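Local coordinates for lipoxygenase (Cyanothece sp., PDB 5EK8), which probably oxygenates polyunsaturated fatty acids with molecular oxygen at a non-heme iron, as a 9R-lipoxygenase carrying a PLAT domain, at residues 485-499 against 531-545. Numbering follows the deposited sequence.
Sequences IRRFSEDLVEHSMPY and FNGKTKVIRPITNSN
Successive bends at chi2, chi3 and chi4 (the last -63°) curl the chain of Lys-536 back onto the C-terminal end of helix 482-495, whereas Arg-486, extended from CG to NE, lies along residues 543-545. In this helical domain of the lipoxygenase fold, the lysine ammonium binds carbonyl oxygens at and just past the helix end; the helix packs against helix 337-377, which carries two of the iron-binding histidines, though the contact itself lies away from the iron. Lys-536 NZ donates to Val-493 O at 2.8 Å, in the carbonyl plane, and to Ser-496 O at 3.0 Å, there from above the plane. Since Ser-496 OG also donates to Val-493 O, two donors grip that carbonyl, and the ammonium probably offsets the negative end of the helix dipole. Were this lysine replaced by an alanine, Ser-496 O would probably lose its ammonium donor, and Val-493 O would keep the Ser-496 hydroxyl and a weak bond from Ser-496 N. Beyond the helix, Pro-498 and Lys-536 form a single beta bridge, with Val-537 N bonded to Met-497 O and Tyr-499 N to Thr-535 O. Glu-494 lies over the Phe-531 ring: CG sits 3.4 Å from the centroid of the Phe-531 ring in a CH-pi contact, and the carboxylate plane is 7° from the ring plane, while OE2 pairs with Lys-66. Farther along, Ile-541 CD1 reaches Phe-488 CE2 at 3.7 Å. Ser-489 OG accepts from Ile-541 N at 3.0 Å. Over one face of the Arg-486 guanidinium lies Asn-543 O, 3.0 Å above its plane, and at the edge NH1 makes a weak bond to Asn-545 OD1.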
ATOM      1  N   ILE A 485       3.733   5.465  22.041  1.00 44.72           N
ATOM      2  CA  ILE A 485       3.130   6.411  21.104  1.00 48.24           C
ATOM      3  C   ILE A 485       4.111   7.520  20.748  1.00 50.30           C
ATOM      4  O   ILE A 485       4.171   7.958  19.597  1.00 50.14           O
ATOM      5  CB  ILE A 485       1.843   7.039  21.664  1.00 47.29           C
ATOM      6  CG1 ILE A 485       0.825   5.944  22.002  1.00 50.13           C
ATOM      7  CG2 ILE A 485       1.267   8.039  20.672  1.00 33.82           C
ATOM      8  CD1 ILE A 485       0.503   5.014  20.844  1.00 47.15           C
ATOM      9  N   ARG A 486       4.894   7.962  21.728  1.00 49.15           N
ATOM     10  CA  ARG A 486       5.886   8.994  21.453  1.00 48.59           C
ATOM     11  C   ARG A 486       6.971   8.493  20.504  1.00 49.26           C
ATOM     12  O   ARG A 486       7.329   9.186  19.555  1.00 51.73           O
ATOM     13  CB  ARG A 486       6.526   9.509  22.742  1.00 53.37           C
ATOM     14  CG  ARG A 486       7.495  10.659  22.496  1.00 53.87           C
ATOM     15  CD  ARG A 486       8.040  11.267  23.778  1.00 59.11           C
ATOM     16  NE  ARG A 486       8.878  12.428  23.482  1.00 62.54           N
ATOM     17  CZ  ARG A 486       9.336  13.280  24.392  1.00 64.65           C
ATOM     18  NH1 ARG A 486       9.042  13.117  25.675  1.00 63.29           N
ATOM     19  NH2 ARG A 486      10.088  14.303  24.015  1.00 69.03           N
ATOM     20  N   ARG A 487       7.500   7.299  20.760  1.00 45.62           N
ATOM     21  CA  ARG A 487       8.535   6.731  19.894  1.00 48.87           C
ATOM     22  C   ARG A 487       8.008   6.515  18.479  1.00 52.31           C
ATOM     23  O   ARG A 487       8.720   6.730  17.493  1.00 56.59           O
ATOM     24  CB  ARG A 487       9.059   5.418  20.473  1.00 50.83           C
ATOM     25  CG  ARG A 487       9.799   5.602  21.783  1.00 59.39           C
ATOM     26  CD  ARG A 487      10.990   6.535  21.609  1.00 64.67           C
ATOM     27  NE  ARG A 487      11.557   6.932  22.893  1.00 72.95           N
ATOM     28  CZ  ARG A 487      11.228   8.046  23.538  1.00 79.94           C
ATOM     29  NH1 ARG A 487      10.339   8.876  23.011  1.00 81.65           N
ATOM     30  NH2 ARG A 487      11.788   8.331  24.706  1.00 82.98           N
ATOM     31  N   PHE A 488       6.750   6.093  18.404  1.00 48.30           N
ATOM     32  CA  PHE A 488       6.008   5.937  17.156  1.00 46.56           C
ATOM     33  C   PHE A 488       5.983   7.254  16.372  1.00 48.98           C
ATOM     34  O   PHE A 488       6.401   7.323  15.203  1.00 54.36           O
ATOM     35  CB  PHE A 488       4.589   5.450  17.487  1.00 43.54           C
ATOM     36  CG  PHE A 488       3.667   5.332  16.305  1.00 40.40           C
ATOM     37  CD1 PHE A 488       3.917   4.425  15.291  1.00 41.66           C
ATOM     38  CD2 PHE A 488       2.517   6.100  16.237  1.00 40.84           C
ATOM     39  CE1 PHE A 488       3.047   4.303  14.211  1.00 39.13           C
ATOM     40  CE2 PHE A 488       1.644   5.984  15.162  1.00 40.50           C
ATOM     41  CZ  PHE A 488       1.909   5.082  14.148  1.00 35.34           C
ATOM     42  N   SER A 489       5.509   8.299  17.042  1.00 43.43           N
ATOM     43  CA  SER A 489       5.448   9.639  16.476  1.00 48.78           C
ATOM     44  C   SER A 489       6.818  10.106  15.974  1.00 52.54           C
ATOM     45  O   SER A 489       6.955  10.582  14.842  1.00 50.13           O
ATOM     46  CB  SER A 489       4.901  10.615  17.524  1.00 51.00           C
ATOM     47  OG  SER A 489       5.008  11.959  17.094  1.00 54.32           O
ATOM     48  N   GLU A 490       7.828   9.952  16.825  1.00 54.80           N
ATOM     49  CA  GLU A 490       9.182  10.393  16.516  1.00 51.47           C
ATOM     50  C   GLU A 490       9.740   9.677  15.295  1.00 47.39           C
ATOM     51  O   GLU A 490      10.329  10.309  14.431  1.00 44.42           O
ATOM     52  CB  GLU A 490      10.101  10.180  17.720  1.00 52.28           C
ATOM     53  CG  GLU A 490       9.821  11.123  18.878  1.00 51.64           C
ATOM     54  CD  GLU A 490      10.680  10.833  20.089  1.00 53.11           C
ATOM     55  OE1 GLU A 490      10.408  11.413  21.163  1.00 55.29           O
ATOM     56  OE2 GLU A 490      11.625  10.025  19.970  1.00 53.30           O
ATOM     57  N   ASP A 491       9.544   8.364  15.217  1.00 46.57           N
ATOM     58  CA  ASP A 491       9.994   7.605  14.054  1.00 45.76           C
ATOM     59  C   ASP A 491       9.303   8.090  12.779  1.00 40.49           C
ATOM     60  O   ASP A 491       9.955   8.283  11.737  1.00 36.68           O
ATOM     61  CB  ASP A 491       9.747   6.110  14.263  1.00 51.18           C
ATOM     62  CG  ASP A 491      10.988   5.377  14.751  1.00 56.05           C
ATOM     63  OD1 ASP A 491      10.907   4.150  14.976  1.00 57.91           O
ATOM     64  OD2 ASP A 491      12.048   6.023  14.898  1.00 58.67           O
ATOM     65  N   LEU A 492       7.989   8.304  12.873  1.00 39.54           N
ATOM     66  CA  LEU A 492       7.223   8.866  11.754  1.00 39.85           C
ATOM     67  C   LEU A 492       7.793  10.192  11.245  1.00 46.82           C
ATOM     68  O   LEU A 492       8.121  10.318  10.064  1.00 47.66           O
ATOM     69  CB  LEU A 492       5.759   9.064  12.146  1.00 37.03           C
ATOM     70  CG  LEU A 492       4.932   7.787  12.276  1.00 45.84           C
ATOM     71  CD1 LEU A 492       3.600   8.082  12.956  1.00 46.20           C
ATOM     72  CD2 LEU A 492       4.724   7.128  10.903  1.00 48.52           C
ATOM     73  N   VAL A 493       7.901  11.175  12.137  1.00 48.56           N
ATOM     74  CA  VAL A 493       8.394  12.500  11.763  1.00 46.24           C
ATOM     75  C   VAL A 493       9.827  12.443  11.235  1.00 43.49           C
ATOM     76  O   VAL A 493      10.133  12.987  10.174  1.00 42.68           O
ATOM     77  CB  VAL A 493       8.338  13.488  12.958  1.00 41.47           C
ATOM     78  CG1 VAL A 493       9.093  14.781  12.633  1.00 35.26           C
ATOM     79  CG2 VAL A 493       6.898  13.786  13.341  1.00 42.27           C
ATOM     80  N   GLU A 494      10.697  11.770  11.978  1.00 40.42           N
ATOM     81  CA  GLU A 494      12.113  11.720  11.648  1.00 45.15           C
ATOM     82  C   GLU A 494      12.388  11.004  10.337  1.00 45.85           C
ATOM     83  O   GLU A 494      13.392  11.283   9.684  0.90 47.30           O
ATOM     84  CB  GLU A 494      12.899  11.042  12.772  1.00 51.72           C
ATOM     85  CG  GLU A 494      12.924  11.840  14.070  0.69 60.99           C
ATOM     86  CD  GLU A 494      13.709  11.151  15.167  1.00 67.22           C
ATOM     87  OE1 GLU A 494      14.349  10.115  14.876  0.98 74.19           O
ATOM     88  OE2 GLU A 494      13.671  11.643  16.318  1.00 66.29           O
ATOM     89  N   HIS A 495      11.513  10.083   9.944  1.00 45.96           N
ATOM     90  CA  HIS A 495      11.806   9.293   8.753  1.00 41.66           C
ATOM     91  C   HIS A 495      10.933   9.636   7.561  1.00 42.10           C
ATOM     92  O   HIS A 495      11.100   9.070   6.484  1.00 41.14           O
ATOM     93  CB  HIS A 495      11.688   7.807   9.075  1.00 33.62           C
ATOM     94  CG  HIS A 495      12.780   7.305   9.959  1.00 32.15           C
ATOM     95  ND1 HIS A 495      12.643   7.194  11.327  1.00 37.12           N
ATOM     96  CD2 HIS A 495      14.041   6.901   9.673  1.00 30.99           C
ATOM     97  CE1 HIS A 495      13.768   6.738  11.843  1.00 40.61           C
ATOM     98  NE2 HIS A 495      14.633   6.550  10.863  1.00 39.15           N
ATOM     99  N   SER A 496      10.015  10.577   7.742  1.00 42.08           N
ATOM    100  CA  SER A 496       9.155  10.993   6.649  1.00 39.05           C
ATOM    101  C   SER A 496       9.965  11.799   5.648  1.00 38.69           C
ATOM    102  O   SER A 496      11.136  12.079   5.883  1.00 37.82           O
ATOM    103  CB  SER A 496       7.974  11.802   7.173  1.00 39.90           C
ATOM    104  OG  SER A 496       8.393  13.001   7.791  1.00 46.33           O
ATOM    105  N   MET A 497       9.350  12.157   4.526  1.00 41.05           N
ATOM    106  CA  MET A 497      10.015  13.004   3.550  1.00 39.67           C
ATOM    107  C   MET A 497      10.140  14.416   4.084  1.00 47.06           C
ATOM    108  O   MET A 497       9.377  14.827   4.960  1.00 50.45           O
ATOM    109  CB  MET A 497       9.254  13.027   2.225  1.00 35.19           C
ATOM    110  CG  MET A 497       9.122  11.677   1.540  1.00 30.77           C
ATOM    111  SD  MET A 497       8.413  11.827  -0.115  1.00 46.93           S
ATOM    112  CE  MET A 497       9.826  12.395  -1.058  1.00 26.25           C
ATOM    113  N   PRO A 498      11.116  15.168   3.570  1.00 46.93           N
ATOM    114  CA  PRO A 498      11.076  16.604   3.828  1.00 41.86           C
ATOM    115  C   PRO A 498       9.871  17.218   3.128  1.00 35.99           C
ATOM    116  O   PRO A 498       9.666  16.957   1.945  1.00 35.42           O
ATOM    117  CB  PRO A 498      12.397  17.111   3.234  1.00 45.82           C
ATOM    118  CG  PRO A 498      12.869  16.019   2.325  1.00 44.08           C
ATOM    119  CD  PRO A 498      12.369  14.752   2.922  1.00 45.22           C
ATOM    120  N   TYR A 499       9.087  18.012   3.852  1.00 41.88           N
ATOM    121  CA  TYR A 499       7.914  18.667   3.284  1.00 44.08           C
ATOM    122  C   TYR A 499       8.256  19.596   2.127  1.00 49.09           C
ATOM    123  O   TYR A 499       9.236  20.342   2.169  1.00 52.44           O
ATOM    124  CB  TYR A 499       7.164  19.451   4.362  1.00 41.09           C
ATOM    125  CG  TYR A 499       5.991  20.257   3.838  1.00 38.52           C
ATOM    126  CD1 TYR A 499       4.872  19.632   3.289  1.00 38.04           C
ATOM    127  CD2 TYR A 499       5.994  21.643   3.902  1.00 36.25           C
ATOM    128  CE1 TYR A 499       3.793  20.380   2.811  1.00 36.48           C
ATOM    129  CE2 TYR A 499       4.927  22.389   3.431  1.00 34.46           C
ATOM    130  CZ  TYR A 499       3.831  21.760   2.893  1.00 35.73           C
ATOM    131  OH  TYR A 499       2.787  22.527   2.432  1.00 35.57           O
ATOM    132  N   PHE A 531      13.181  18.312  11.469  1.00 46.59           N
ATOM    133  CA  PHE A 531      14.170  17.335  11.892  1.00 46.94           C
ATOM    134  C   PHE A 531      15.334  17.371  10.918  1.00 52.94           C
ATOM    135  O   PHE A 531      15.128  17.488   9.710  1.00 57.32           O
ATOM    136  CB  PHE A 531      13.567  15.931  11.971  1.00 45.27           C
ATOM    137  CG  PHE A 531      14.504  14.903  12.533  1.00 46.24           C
ATOM    138  CD1 PHE A 531      15.128  13.985  11.705  1.00 45.57           C
ATOM    139  CD2 PHE A 531      14.773  14.864  13.892  1.00 49.05           C
ATOM    140  CE1 PHE A 531      15.998  13.046  12.220  1.00 48.02           C
ATOM    141  CE2 PHE A 531      15.641  13.926  14.414  1.00 51.06           C
ATOM    142  CZ  PHE A 531      16.253  13.015  13.578  1.00 50.37           C
ATOM    143  N   ASN A 532      16.551  17.299  11.451  1.00 57.96           N
ATOM    144  CA  ASN A 532      17.763  17.291  10.636  1.00 62.76           C
ATOM    145  C   ASN A 532      17.866  18.525   9.728  1.00 57.36           C
ATOM    146  O   ASN A 532      18.470  18.470   8.659  1.00 62.03           O
ATOM    147  CB  ASN A 532      17.827  16.004   9.799  1.00 70.61           C
ATOM    148  CG  ASN A 532      19.243  15.633   9.389  1.00 80.82           C
ATOM    149  OD1 ASN A 532      20.175  16.428   9.522  1.00 87.62           O
ATOM    150  ND2 ASN A 532      19.407  14.419   8.878  1.00 83.21           N
ATOM    151  N   GLY A 533      17.264  19.632  10.148  1.00 51.35           N
ATOM    152  CA  GLY A 533      17.373  20.872   9.402  1.00 47.97           C
ATOM    153  C   GLY A 533      16.345  21.076   8.302  1.00 46.12           C
ATOM    154  O   GLY A 533      16.386  22.075   7.588  1.00 47.44           O
ATOM    155  N   LYS A 534      15.423  20.135   8.148  1.00 47.67           N
ATOM    156  CA  LYS A 534      14.375  20.284   7.145  1.00 47.42           C
ATOM    157  C   LYS A 534      13.000  20.149   7.788  1.00 45.61           C
ATOM    158  O   LYS A 534      12.821  19.399   8.746  1.00 46.56           O
ATOM    159  CB  LYS A 534      14.536  19.247   6.031  1.00 51.38           C
ATOM    160  CG  LYS A 534      15.772  19.411   5.164  1.00 57.39           C
ATOM    161  CD  LYS A 534      16.122  18.089   4.482  1.00 65.87           C
ATOM    162  CE  LYS A 534      17.262  18.233   3.483  0.41 68.85           C
ATOM    163  NZ  LYS A 534      16.800  18.836   2.205  1.00 70.87           N
ATOM    164  N   THR A 535      12.032  20.887   7.265  1.00 42.01           N
ATOM    165  CA  THR A 535      10.648  20.716   7.681  1.00 42.66           C
ATOM    166  C   THR A 535      10.111  19.381   7.174  1.00 42.12           C
ATOM    167  O   THR A 535      10.188  19.085   5.982  1.00 39.75           O
ATOM    168  CB  THR A 535       9.768  21.857   7.164  1.00 45.84           C
ATOM    169  OG1 THR A 535      10.223  23.096   7.728  1.00 45.46           O
ATOM    170  CG2 THR A 535       8.313  21.617   7.538  1.00 30.23           C
ATOM    171  N   LYS A 536       9.573  18.576   8.081  1.00 46.02           N
ATOM    172  CA  LYS A 536       9.128  17.232   7.728  1.00 43.78           C
ATOM    173  C   LYS A 536       7.635  17.175   7.392  1.00 43.02           C
ATOM    174  O   LYS A 536       6.829  17.914   7.960  1.00 38.36           O
ATOM    175  CB  LYS A 536       9.461  16.263   8.861  1.00 42.03           C
ATOM    176  CG  LYS A 536      10.921  16.299   9.285  1.00 44.15           C
ATOM    177  CD  LYS A 536      11.869  16.180   8.092  1.00 47.40           C
ATOM    178  CE  LYS A 536      11.695  14.852   7.353  1.00 46.61           C
ATOM    179  NZ  LYS A 536      12.041  13.682   8.202  1.00 48.26           N
ATOM    180  N   VAL A 537       7.280  16.290   6.461  1.00 41.69           N
ATOM    181  CA  VAL A 537       5.914  16.215   5.951  1.00 39.56           C
ATOM    182  C   VAL A 537       4.935  15.676   7.001  1.00 41.51           C
ATOM    183  O   VAL A 537       3.818  16.176   7.117  1.00 46.50           O
ATOM    184  CB  VAL A 537       5.838  15.352   4.659  1.00 41.44           C
ATOM    185  CG1 VAL A 537       6.410  13.970   4.888  1.00 43.99           C
ATOM    186  CG2 VAL A 537       4.410  15.258   4.157  1.00 39.40           C
ATOM    187  N   ILE A 538       5.348  14.684   7.784  1.00 35.74           N
ATOM    188  CA  ILE A 538       4.461  14.145   8.812  1.00 37.93           C
ATOM    189  C   ILE A 538       4.535  14.962  10.103  1.00 38.45           C
ATOM    190  O   ILE A 538       5.611  15.183  10.657  1.00 39.92           O
ATOM    191  CB  ILE A 538       4.772  12.662   9.138  1.00 40.29           C
ATOM    192  CG1 ILE A 538       4.606  11.786   7.897  1.00 40.74           C
ATOM    193  CG2 ILE A 538       3.845  12.154  10.231  1.00 36.58           C
ATOM    194  CD1 ILE A 538       3.231  11.836   7.309  1.00 43.46           C
ATOM    195  N   ARG A 539       3.375  15.406  10.575  1.00 35.17           N
ATOM    196  CA  ARG A 539       3.281  16.136  11.830  1.00 35.39           C
ATOM    197  C   ARG A 539       3.322  15.186  13.027  1.00 44.01           C
ATOM    198  O   ARG A 539       2.781  14.081  12.962  1.00 45.11           O
ATOM    199  CB  ARG A 539       2.004  16.973  11.853  1.00 33.62           C
ATOM    200  CG  ARG A 539       1.968  18.049  10.775  1.00 37.07           C
ATOM    201  CD  ARG A 539       0.692  18.870  10.859  1.00 37.52           C
ATOM    202  NE  ARG A 539       0.659  19.947   9.875  1.00 35.80           N
ATOM    203  CZ  ARG A 539       0.184  19.820   8.641  1.00 40.92           C
ATOM    204  NH1 ARG A 539      -0.304  18.655   8.229  1.00 47.29           N
ATOM    205  NH2 ARG A 539       0.199  20.860   7.816  1.00 37.07           N
ATOM    206  N   PRO A 540       3.975  15.612  14.124  1.00 47.39           N
ATOM    207  CA  PRO A 540       4.077  14.779  15.329  1.00 46.37           C
ATOM    208  C   PRO A 540       2.753  14.608  16.075  1.00 49.97           C
ATOM    209  O   PRO A 540       2.009  15.571  16.260  1.00 51.26           O
ATOM    210  CB  PRO A 540       5.080  15.543  16.194  1.00 41.45           C
ATOM    211  CG  PRO A 540       4.948  16.956  15.750  1.00 39.35           C
ATOM    212  CD  PRO A 540       4.688  16.893  14.280  1.00 41.43           C
ATOM    213  N   ILE A 541       2.473  13.376  16.489  1.00 51.20           N
ATOM    214  CA  ILE A 541       1.286  13.053  17.272  1.00 47.25           C
ATOM    215  C   ILE A 541       1.461  13.549  18.702  1.00 48.04           C
ATOM    216  O   ILE A 541       0.537  14.092  19.310  1.00 47.88           O
ATOM    217  CB  ILE A 541       1.016  11.528  17.275  1.00 45.48           C
ATOM    218  CG1 ILE A 541       0.684  11.043  15.859  1.00 45.35           C
ATOM    219  CG2 ILE A 541      -0.094  11.168  18.255  1.00 43.23           C
ATOM    220  CD1 ILE A 541       0.722   9.539  15.702  1.00 42.97           C
ATOM    221  N   THR A 542       2.663  13.362  19.233  1.00 45.94           N
ATOM    222  CA  THR A 542       2.950  13.773  20.594  1.00 51.12           C
ATOM    223  C   THR A 542       4.443  14.031  20.790  1.00 55.18           C
ATOM    224  O   THR A 542       5.277  13.553  20.019  1.00 56.27           O
ATOM    225  CB  THR A 542       2.471  12.711  21.597  1.00 53.70           C
ATOM    226  OG1 THR A 542       2.643  13.197  22.936  1.00 54.45           O
ATOM    227  CG2 THR A 542       3.254  11.426  21.410  1.00 34.63           C
ATOM    228  N   ASN A 543       4.772  14.805  21.817  1.00 58.52           N
ATOM    229  CA  ASN A 543       6.162  15.054  22.180  1.00 60.27           C
ATOM    230  C   ASN A 543       6.338  14.995  23.688  1.00 63.90           C
ATOM    231  O   ASN A 543       7.286  15.556  24.233  1.00 67.61           O
ATOM    232  CB  ASN A 543       6.637  16.409  21.646  1.00 56.45           C
ATOM    233  CG  ASN A 543       7.208  16.318  20.236  1.00 52.51           C
ATOM    234  OD1 ASN A 543       6.744  17.004  19.322  1.00 47.95           O
ATOM    235  ND2 ASN A 543       8.224  15.468  20.055  1.00 50.22           N
ATOM    236  N   SER A 544       5.407  14.321  24.354  1.00 62.40           N
ATOM    237  CA  SER A 544       5.455  14.155  25.802  1.00 62.48           C
ATOM    238  C   SER A 544       5.288  12.685  26.187  1.00 67.83           C
ATOM    239  O   SER A 544       4.835  11.866  25.383  1.00 67.86           O
ATOM    240  CB  SER A 544       4.384  15.014  26.477  1.00 62.88           C
ATOM    241  OG  SER A 544       3.228  15.122  25.665  1.00 63.92           O
ATOM    242  N   ASN A 545       5.663  12.359  27.420  1.00 68.70           N
ATOM    243  CA  ASN A 545       5.643  10.979  27.886  1.00 65.35           C
ATOM    244  C   ASN A 545       4.315  10.606  28.534  1.00 62.91           C
ATOM    245  O   ASN A 545       4.151   9.497  29.044  1.00 63.07           O
ATOM    246  CB  ASN A 545       6.794  10.740  28.865  1.00 66.77           C
ATOM    247  CG  ASN A 545       8.155  10.827  28.197  1.00 66.62           C
ATOM    248  OD1 ASN A 545       8.316  10.461  27.029  1.00 62.58           O
ATOM    249  ND2 ASN A 545       9.144  11.321  28.935  1.00 69.67           N
TER